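Local coordinates for putative 2,3,4,5-tetrahydropyridine-2-carboxylate N- succinyltransferase (Campylobacter jejuni, PDB 2RIJ), which probably catalyses transfer of the succinyl group of succinyl-CoA to tetrahydrodipicolinate, opening its ring, in the succinylase route of lysine biosynthesis, at residues A[280-291]-A[302-310]; A[319-330]-A[362-371]. One frame throughout, in Å; residues are numbered along the deposited sequence.

Contact 1 of 2, residues A[280-291]-A[302-310]; sequences LGVLSGTSGNAI and NSVTGIPLG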
loop_
_atom_site.group_PDB
_atom_site.type_symbol
_atom_site.label_atom_id
_atom_site.label_comp_id
_atom_site.label_asym_id
_atom_site.label_seq_id
_atom_site.Cartn_x
_atom_site.Cartn_y
_atom_site.Cartn_z
ATOM N N LEU A 280 27.025 -9.269 -4.028
ATOM C CA LEU A 280 28.039 -8.355 -3.509
ATOM C C LEU A 280 29.027 -9.141 -2.633
ATOM O O LEU A 280 28.770 -10.320 -2.252
ATOM C CB LEU A 280 27.327 -7.200 -2.773
ATOM C CG LEU A 280 26.275 -6.399 -3.563
ATOM C CD1 LEU A 280 25.803 -5.241 -2.628
ATOM C CD2 LEU A 280 26.776 -5.903 -4.900
ATOM N N GLY A 281 30.188 -8.560 -2.318
ATOM C CA GLY A 281 31.228 -9.375 -1.674
ATOM C C GLY A 281 31.459 -9.228 -0.211
ATOM O O GLY A 281 31.747 -10.200 0.492
ATOM N N VAL A 282 31.429 -7.981 0.233
ATOM C CA VAL A 282 31.791 -7.630 1.596
ATOM C C VAL A 282 30.685 -6.735 2.167
ATOM O O VAL A 282 30.259 -5.755 1.511
ATOM C CB VAL A 282 33.167 -6.909 1.651
ATOM C CG1 VAL A 282 33.582 -6.653 3.108
ATOM C CG2 VAL A 282 34.217 -7.745 0.956
ATOM N N LEU A 283 30.224 -7.083 3.364
ATOM C CA LEU A 283 29.236 -6.299 4.068
ATOM C C LEU A 283 29.825 -4.941 4.457
ATOM O O LEU A 283 31.028 -4.815 4.652
ATOM C CB LEU A 283 28.757 -7.034 5.313
ATOM C CG LEU A 283 27.861 -8.244 5.060
ATOM C CD1 LEU A 283 27.664 -8.973 6.384
ATOM C CD2 LEU A 283 26.533 -7.741 4.417
ATOM N N SER A 284 28.966 -3.935 4.571
ATOM C CA SER A 284 29.420 -2.560 4.867
ATOM C C SER A 284 29.992 -2.470 6.275
ATOM O O SER A 284 29.773 -3.352 7.115
ATOM C CB SER A 284 28.275 -1.569 4.707
ATOM O OG SER A 284 27.336 -1.733 5.760
ATOM N N GLY A 285 30.775 -1.423 6.510
ATOM C CA GLY A 285 31.384 -1.201 7.822
ATOM C C GLY A 285 32.809 -1.693 7.967
ATOM O O GLY A 285 33.375 -2.312 7.064
ATOM N N THR A 286 33.383 -1.409 9.132
ATOM C CA THR A 286 34.804 -1.642 9.382
ATOM C C THR A 286 35.102 -3.124 9.650
ATOM O O THR A 286 36.084 -3.662 9.135
ATOM C CB THR A 286 35.322 -0.739 10.549
ATOM O OG1 THR A 286 34.547 -0.980 11.734
ATOM C CG2 THR A 286 35.231 0.754 10.160
ATOM N N SER A 287 34.259 -3.783 10.444
ATOM C CA SER A 287 34.353 -5.241 10.634
ATOM C C SER A 287 33.365 -5.952 9.697
ATOM O O SER A 287 32.927 -7.078 9.983
ATOM C CB SER A 287 34.085 -5.622 12.101
ATOM N N GLY A 288 33.013 -5.278 8.590
ATOM C CA GLY A 288 32.131 -5.821 7.554
ATOM C C GLY A 288 32.703 -7.103 6.970
ATOM O O GLY A 288 33.772 -7.109 6.329
ATOM N N ASN A 289 31.981 -8.193 7.215
ATOM C CA ASN A 289 32.402 -9.524 6.830
ATOM C C ASN A 289 32.037 -9.870 5.378
ATOM O O ASN A 289 31.287 -9.144 4.712
ATOM C CB ASN A 289 31.815 -10.509 7.839
ATOM C CG ASN A 289 32.226 -10.153 9.291
ATOM O OD1 ASN A 289 33.351 -10.434 9.727
ATOM N ND2 ASN A 289 31.329 -9.482 10.010
ATOM N N ALA A 290 32.590 -10.973 4.895
ATOM C CA ALA A 290 32.420 -11.397 3.505
ATOM C C ALA A 290 31.019 -12.017 3.330
ATOM O O ALA A 290 30.491 -12.612 4.248
ATOM C CB ALA A 290 33.538 -12.402 3.151
ATOM N N ILE A 291 30.442 -11.903 2.145
ATOM C CA ILE A 291 29.145 -12.514 1.829
ATOM C C ILE A 291 29.297 -13.940 1.273
ATOM O O ILE A 291 30.110 -14.175 0.399
ATOM C CB ILE A 291 28.411 -11.612 0.851
ATOM C CG1 ILE A 291 27.999 -10.343 1.613
ATOM C CG2 ILE A 291 27.186 -12.288 0.228
ATOM C CD1 ILE A 291 27.579 -9.246 0.751
ATOM N N ASN A 302 18.403 -10.657 -12.669
ATOM C CA ASN A 302 18.436 -9.255 -12.269
ATOM C C ASN A 302 18.168 -8.959 -10.787
ATOM O O ASN A 302 17.891 -7.831 -10.429
ATOM C CB ASN A 302 17.538 -8.448 -13.226
ATOM C CG ASN A 302 18.150 -8.309 -14.592
ATOM O OD1 ASN A 302 19.367 -8.108 -14.710
ATOM N ND2 ASN A 302 17.326 -8.366 -15.642
ATOM N N SER A 303 18.385 -9.948 -9.898
ATOM C CA SER A 303 18.321 -9.736 -8.458
ATOM C C SER A 303 19.608 -9.171 -7.967
ATOM O O SER A 303 20.633 -9.182 -8.701
ATOM C CB SER A 303 18.014 -11.041 -7.689
ATOM O OG SER A 303 18.958 -12.059 -7.914
ATOM N N VAL A 304 19.593 -8.729 -6.700
ATOM C CA VAL A 304 20.820 -8.303 -6.008
ATOM C C VAL A 304 20.803 -8.904 -4.630
ATOM O O VAL A 304 19.833 -8.723 -3.851
ATOM C CB VAL A 304 20.984 -6.749 -5.891
ATOM C CG1 VAL A 304 22.331 -6.333 -5.205
ATOM C CG2 VAL A 304 20.758 -6.062 -7.260
ATOM N N THR A 305 21.868 -9.602 -4.322
ATOM C CA THR A 305 22.045 -10.201 -3.023
ATOM C C THR A 305 23.195 -9.481 -2.279
ATOM O O THR A 305 24.362 -9.633 -2.632
ATOM C CB THR A 305 22.340 -11.723 -3.123
ATOM O OG1 THR A 305 21.223 -12.413 -3.717
ATOM C CG2 THR A 305 22.578 -12.323 -1.725
ATOM N N GLY A 306 22.823 -8.687 -1.283
ATOM C CA GLY A 306 23.762 -7.919 -0.460
ATOM C C GLY A 306 23.962 -8.403 0.954
ATOM O O GLY A 306 24.633 -7.750 1.777
ATOM N N ILE A 307 23.471 -9.602 1.249
ATOM C CA ILE A 307 23.692 -10.237 2.551
ATOM C C ILE A 307 24.074 -11.712 2.393
ATOM O O ILE A 307 23.747 -12.325 1.388
ATOM C CB ILE A 307 22.407 -10.166 3.470
ATOM C CG1 ILE A 307 21.207 -10.898 2.846
ATOM C CG2 ILE A 307 22.034 -8.655 3.765
ATOM C CD1 ILE A 307 20.035 -11.100 3.760
ATOM N N PRO A 308 24.768 -12.269 3.381
ATOM C CA PRO A 308 24.965 -13.702 3.440
ATOM C C PRO A 308 23.624 -14.440 3.505
ATOM O O PRO A 308 22.703 -13.974 4.181
ATOM C CB PRO A 308 25.777 -13.898 4.723
ATOM C CG PRO A 308 26.375 -12.557 5.018
ATOM C CD PRO A 308 25.401 -11.581 4.510
ATOM N N LEU A 309 23.506 -15.537 2.761
ATOM C CA LEU A 309 22.328 -16.381 2.793
ATOM C C LEU A 309 22.754 -17.774 3.236
ATOM O O LEU A 309 23.822 -18.255 2.864
ATOM C CB LEU A 309 21.716 -16.453 1.394
ATOM C CG LEU A 309 21.219 -15.209 0.678
ATOM C CD1 LEU A 309 20.741 -15.515 -0.744
ATOM C CD2 LEU A 309 20.054 -14.524 1.473
ATOM N N GLY A 310 21.919 -18.449 4.022
ATOM C CA GLY A 310 22.148 -19.847 4.353
ATOM C C GLY A 310 21.760 -20.750 3.199
ATOM O O GLY A 310 21.739 -20.339 2.028
#
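Leu280, Leu283 and Ile291 meet the chain from Val304 to Pro308 mainly through their branched ends, and a backbone bond ties down one side. That bond runs from Leu280 N to Thr305 O, 3.0 Å long and nearly straight, with 168° at the hydrogen. Apolar contact starts next to it: Leu280 CD1 rests 4.0 Å from Gly306 CA, while its CG lies near CG1 of Val304. Both segments belong to successive coils of the left-handed parallel beta-helix built from hexapeptide repeats. Strand 278-279 pairs in parallel with strand 304-305, which in turn bonds to strand 320-321, and residues 280-291 form an excursion from the coil between strands 278-279 and 292-293. The excursion is pinned at its base by Leu283 N to Asn289 O and Ile291 N to Gly281 O, both 2.7 Å, bonds that leave Leu283 and Ile291 beside the turn at Gly306-Pro308. Leu283 CD1 abuts the proline ring, 3.9 Å from Pro308 CD. Ile291 instead crosses the proline ring at about a right angle, its CG1 4.1 Å from Pro308 CD. Its two branches divide the neighbouring backbone: with CG1 anti to the carbonyl carbon (chi1 -70°), CD1 extends to the carbonyl oxygen of Gly306, and CG2 lies 3.6 Å from Ile307 O. Gly306 O is thus approached by methyls from two residues, since Leu283 CD2 also stands 3.3 Å from it. Leu283 also touches Glu323, whose OE1 is hydrogen-bonded to Ser284 OG. Val304 also packs on Asn302 of the third subunit, so the strand end of the contact borders the trimer interface.

Contact 2 of 2, residues A[319-330]-A[362-371]; sequences IAVLEGTKFLLK and FRQDSISGAM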
loop_
_atom_site.group_PDB
_atom_site.type_symbol
_atom_site.label_atom_id
_atom_site.label_comp_id
_atom_site.label_asym_id
_atom_site.label_seq_id
_atom_site.Cartn_x
_atom_site.Cartn_y
_atom_site.Cartn_z
ATOM N N ILE A 319 14.514 -8.778 -7.399
ATOM C CA ILE A 319 14.483 -8.336 -6.006
ATOM C C ILE A 319 15.873 -7.931 -5.589
ATOM O O ILE A 319 16.828 -8.685 -5.769
ATOM C CB ILE A 319 13.976 -9.505 -5.038
ATOM C CG1 ILE A 319 12.524 -9.877 -5.347
ATOM C CG2 ILE A 319 14.162 -9.146 -3.564
ATOM C CD1 ILE A 319 11.543 -8.804 -5.095
ATOM N N ALA A 320 15.977 -6.802 -4.901
ATOM C CA ALA A 320 17.202 -6.422 -4.221
ATOM C C ALA A 320 17.136 -6.645 -2.736
ATOM O O ALA A 320 16.304 -6.014 -2.037
ATOM C CB ALA A 320 17.534 -4.938 -4.520
ATOM N N VAL A 321 18.011 -7.516 -2.230
ATOM C CA VAL A 321 18.090 -7.860 -0.829
ATOM C C VAL A 321 19.358 -7.224 -0.266
ATOM O O VAL A 321 20.457 -7.806 -0.261
ATOM C CB VAL A 321 18.077 -9.420 -0.563
ATOM C CG1 VAL A 321 18.136 -9.720 0.912
ATOM C CG2 VAL A 321 16.876 -10.069 -1.181
ATOM N N LEU A 322 19.194 -6.027 0.262
ATOM C CA LEU A 322 20.304 -5.243 0.764
ATOM C C LEU A 322 20.264 -5.224 2.281
ATOM O O LEU A 322 19.245 -5.556 2.915
ATOM C CB LEU A 322 20.241 -3.815 0.191
ATOM C CG LEU A 322 19.982 -3.742 -1.322
ATOM C CD1 LEU A 322 19.720 -2.312 -1.773
ATOM C CD2 LEU A 322 21.189 -4.415 -2.049
ATOM N N GLU A 323 21.378 -4.824 2.863
ATOM C CA GLU A 323 21.551 -4.840 4.311
ATOM C C GLU A 323 20.470 -4.038 5.039
ATOM O O GLU A 323 20.014 -4.414 6.132
ATOM C CB GLU A 323 22.901 -4.239 4.662
ATOM C CG GLU A 323 24.075 -5.092 4.370
ATOM C CD GLU A 323 25.388 -4.368 4.708
ATOM O OE1 GLU A 323 25.451 -3.716 5.779
ATOM O OE2 GLU A 323 26.356 -4.448 3.899
ATOM N N GLY A 324 20.066 -2.930 4.426
ATOM C CA GLY A 324 19.076 -2.058 5.002
ATOM C C GLY A 324 17.668 -2.180 4.514
ATOM O O GLY A 324 16.765 -1.519 5.046
ATOM N N THR A 325 17.439 -2.996 3.500
ATOM C CA THR A 325 16.077 -3.294 3.108
ATOM C C THR A 325 15.294 -3.911 4.249
ATOM O O THR A 325 15.783 -4.818 4.932
ATOM C CB THR A 325 16.054 -4.260 1.913
ATOM O OG1 THR A 325 17.026 -3.829 0.976
ATOM C CG2 THR A 325 14.726 -4.319 1.285
ATOM N N LYS A 326 14.066 -3.439 4.445
ATOM C CA LYS A 326 13.168 -4.043 5.423
ATOM C C LYS A 326 12.230 -5.030 4.758
ATOM O O LYS A 326 11.730 -4.787 3.662
ATOM C CB LYS A 326 12.372 -2.974 6.139
ATOM C CG LYS A 326 13.234 -2.052 7.000
ATOM C CD LYS A 326 12.398 -0.870 7.482
ATOM C CE LYS A 326 13.194 0.014 8.366
ATOM N NZ LYS A 326 12.279 1.043 8.910
ATOM N N PHE A 327 11.992 -6.135 5.451
ATOM C CA PHE A 327 11.131 -7.227 5.002
ATOM C C PHE A 327 10.118 -7.572 6.057
ATOM O O PHE A 327 10.439 -7.605 7.257
ATOM C CB PHE A 327 11.950 -8.509 4.718
ATOM C CG PHE A 327 12.954 -8.328 3.620
ATOM C CD1 PHE A 327 12.589 -8.498 2.274
ATOM C CD2 PHE A 327 14.248 -7.889 3.905
ATOM C CE1 PHE A 327 13.513 -8.287 1.272
ATOM C CE2 PHE A 327 15.147 -7.662 2.881
ATOM C CZ PHE A 327 14.786 -7.844 1.591
ATOM N N LEU A 328 8.913 -7.894 5.584
ATOM C CA LEU A 328 7.825 -8.372 6.422
ATOM C C LEU A 328 7.943 -9.882 6.473
ATOM O O LEU A 328 7.935 -10.536 5.419
ATOM C CB LEU A 328 6.470 -7.967 5.820
ATOM C CG LEU A 328 5.186 -8.372 6.550
ATOM C CD1 LEU A 328 5.045 -7.587 7.811
ATOM C CD2 LEU A 328 3.937 -8.184 5.683
ATOM N N LEU A 329 8.063 -10.417 7.683
ATOM C CA LEU A 329 8.243 -11.847 7.883
ATOM C C LEU A 329 6.931 -12.605 7.755
ATOM O O LEU A 329 5.934 -12.220 8.356
ATOM C CB LEU A 329 8.815 -12.122 9.277
ATOM C CG LEU A 329 9.010 -13.611 9.605
ATOM C CD1 LEU A 329 10.220 -14.058 8.831
ATOM C CD2 LEU A 329 9.180 -13.849 11.102
ATOM N N LYS A 330 6.947 -13.704 6.997
ATOM C CA LYS A 330 5.842 -14.644 6.945
ATOM C C LYS A 330 6.368 -16.012 7.269
ATOM O O LYS A 330 7.568 -16.260 7.186
ATOM C CB LYS A 330 5.153 -14.586 5.588
ATOM C CG LYS A 330 4.609 -13.165 5.323
ATOM C CD LYS A 330 3.418 -13.140 4.460
ATOM C CE LYS A 330 2.918 -11.689 4.244
ATOM N NZ LYS A 330 2.391 -11.020 5.494
ATOM N N PHE A 362 12.840 -14.534 -0.413
ATOM C CA PHE A 362 12.661 -13.099 -0.556
ATOM C C PHE A 362 11.841 -12.827 -1.831
ATOM O O PHE A 362 12.169 -13.267 -2.934
ATOM C CB PHE A 362 13.996 -12.330 -0.616
ATOM C CG PHE A 362 14.825 -12.428 0.655
ATOM C CD1 PHE A 362 14.605 -11.547 1.693
ATOM C CD2 PHE A 362 15.795 -13.420 0.819
ATOM C CE1 PHE A 362 15.347 -11.622 2.864
ATOM C CE2 PHE A 362 16.554 -13.479 1.992
ATOM C CZ PHE A 362 16.327 -12.586 2.991
ATOM N N ARG A 363 10.745 -12.133 -1.633
ATOM C CA ARG A 363 9.778 -11.847 -2.709
ATOM C C ARG A 363 9.093 -10.528 -2.460
ATOM O O ARG A 363 9.231 -9.935 -1.392
ATOM C CB ARG A 363 8.791 -12.993 -2.833
ATOM C CG ARG A 363 8.078 -13.395 -1.570
ATOM C CD ARG A 363 7.156 -14.567 -1.907
ATOM N NE ARG A 363 6.430 -15.063 -0.737
ATOM C CZ ARG A 363 5.360 -14.466 -0.213
ATOM N NH1 ARG A 363 4.878 -13.333 -0.736
ATOM N NH2 ARG A 363 4.758 -15.017 0.843
ATOM N N GLN A 364 8.451 -9.998 -3.496
ATOM C CA GLN A 364 7.612 -8.820 -3.357
ATOM C C GLN A 364 6.140 -9.192 -3.424
ATOM O O GLN A 364 5.735 -10.011 -4.253
ATOM C CB GLN A 364 7.900 -7.783 -4.445
ATOM C CG GLN A 364 7.194 -6.438 -4.168
ATOM C CD GLN A 364 7.895 -5.202 -4.783
ATOM O OE1 GLN A 364 8.763 -5.331 -5.637
ATOM N NE2 GLN A 364 7.508 -4.006 -4.323
ATOM N N ASP A 365 5.333 -8.617 -2.532
ATOM C CA ASP A 365 3.890 -8.785 -2.621
ATOM C C ASP A 365 3.407 -7.905 -3.765
ATOM O O ASP A 365 3.573 -6.707 -3.745
ATOM C CB ASP A 365 3.221 -8.427 -1.308
ATOM C CG ASP A 365 1.710 -8.727 -1.306
ATOM O OD1 ASP A 365 0.963 -8.262 -2.189
ATOM O OD2 ASP A 365 1.272 -9.411 -0.401
ATOM N N SER A 366 2.897 -8.503 -4.833
ATOM C CA SER A 366 2.623 -7.686 -5.999
ATOM C C SER A 366 1.342 -6.865 -5.898
ATOM O O SER A 366 1.199 -5.917 -6.651
ATOM C CB SER A 366 2.773 -8.464 -7.323
ATOM O OG SER A 366 1.972 -9.573 -7.340
ATOM N N ILE A 367 0.469 -7.148 -4.925
ATOM C CA ILE A 367 -0.727 -6.331 -4.685
ATOM C C ILE A 367 -0.439 -5.140 -3.753
ATOM O O ILE A 367 -0.795 -4.002 -4.080
ATOM C CB ILE A 367 -1.898 -7.191 -4.116
ATOM C CG1 ILE A 367 -2.273 -8.291 -5.114
ATOM C CG2 ILE A 367 -3.103 -6.320 -3.800
ATOM C CD1 ILE A 367 -2.089 -7.898 -6.598
ATOM N N SER A 368 0.245 -5.394 -2.639
ATOM C CA SER A 368 0.510 -4.331 -1.660
ATOM C C SER A 368 1.810 -3.628 -1.896
ATOM O O SER A 368 2.040 -2.543 -1.336
ATOM C CB SER A 368 0.513 -4.890 -0.253
ATOM O OG SER A 368 1.673 -5.655 -0.028
ATOM N N GLY A 369 2.682 -4.247 -2.690
ATOM C CA GLY A 369 4.006 -3.719 -2.909
ATOM C C GLY A 369 5.031 -3.987 -1.796
ATOM O O GLY A 369 6.171 -3.617 -1.973
ATOM N N ALA A 370 4.654 -4.679 -0.717
ATOM C CA ALA A 370 5.541 -4.950 0.449
ATOM C C ALA A 370 6.657 -5.946 0.092
ATOM O O ALA A 370 6.426 -6.945 -0.606
ATOM C CB ALA A 370 4.775 -5.505 1.649
HETATM N N MSE A 371 7.848 -5.692 0.620
HETATM C CA MSE A 371 8.916 -6.681 0.565
HETATM C C MSE A 371 8.686 -7.725 1.651
HETATM O O MSE A 371 8.474 -7.394 2.838
HETATM C CB MSE A 371 10.284 -6.021 0.718
HETATM C CG MSE A 371 10.622 -5.045 -0.368
HETATM SE SE MSE A 371 10.771 -5.933 -2.076
HETATM C CE MSE A 371 12.432 -6.811 -1.920
#
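The C-terminal end of the beta-helix, where its last coil meets the strands that cap it, is built round Phe362, Phe327 and selenomethionine Met371. Phe362 turns its edge to the face of Phe327 in a T-shaped stack, centroids 4.8 Å apart and planes at 66°; Phe362 CD1 sits over the Phe327 face, toward the rim. One face of Phe362 receives Val321: CG1, anti to the backbone N (chi1 -179°), makes a CH-pi contact 3.9 Å from the ring centroid. Strand 360-364 continues the sheet begun by the hexapeptide coils, strand 371-375 runs antiparallel to it, and 326-329 pairs on the other side of 371-375. That last pairing brings Leu328 N to Met371 O at 2.8 Å, with 172° at the hydrogen. The Met371 chain curls beyond CG and brings its CE to 3.3 Å from Ile319 CG2, closer than usual for two carbons, while Phe327 CE1 lies 3.7 Å from Met371 CE. Ile319 CD1 touches Gln364 CB. Gln364 NE2 bonds Gly369 O, bracing the turn in which Asp365 OD1 accepts from Ile367 N and Ser368 N. Gly324 and Arg363 to Ser366 are predicted to bind succinyl-CoA.

How the contacts relate
Contact 1 and contact 2 follow one another along the chain, their centres about 17 Å apart, and share the edge between strands 304-305 and 320-321. There Val304 O and Val321 N, and Gly306 N and Val321 O, are probably hydrogen-bonded. Contact 1 is the more buried, an aliphatic joint between an excursion and the next coil. Contact 2, farther from the chain centre and partly buried, closes the end of the beta-helix with aromatic packing and a polar turn. Both touch the second and third subunits; at contact 2 Lys326 also forms a salt bridge with Glu347 of the fourth. Contact 2 contains five of the predicted succinyl-CoA residues, whereas contact 1 adjoins Ser278 and Arg260.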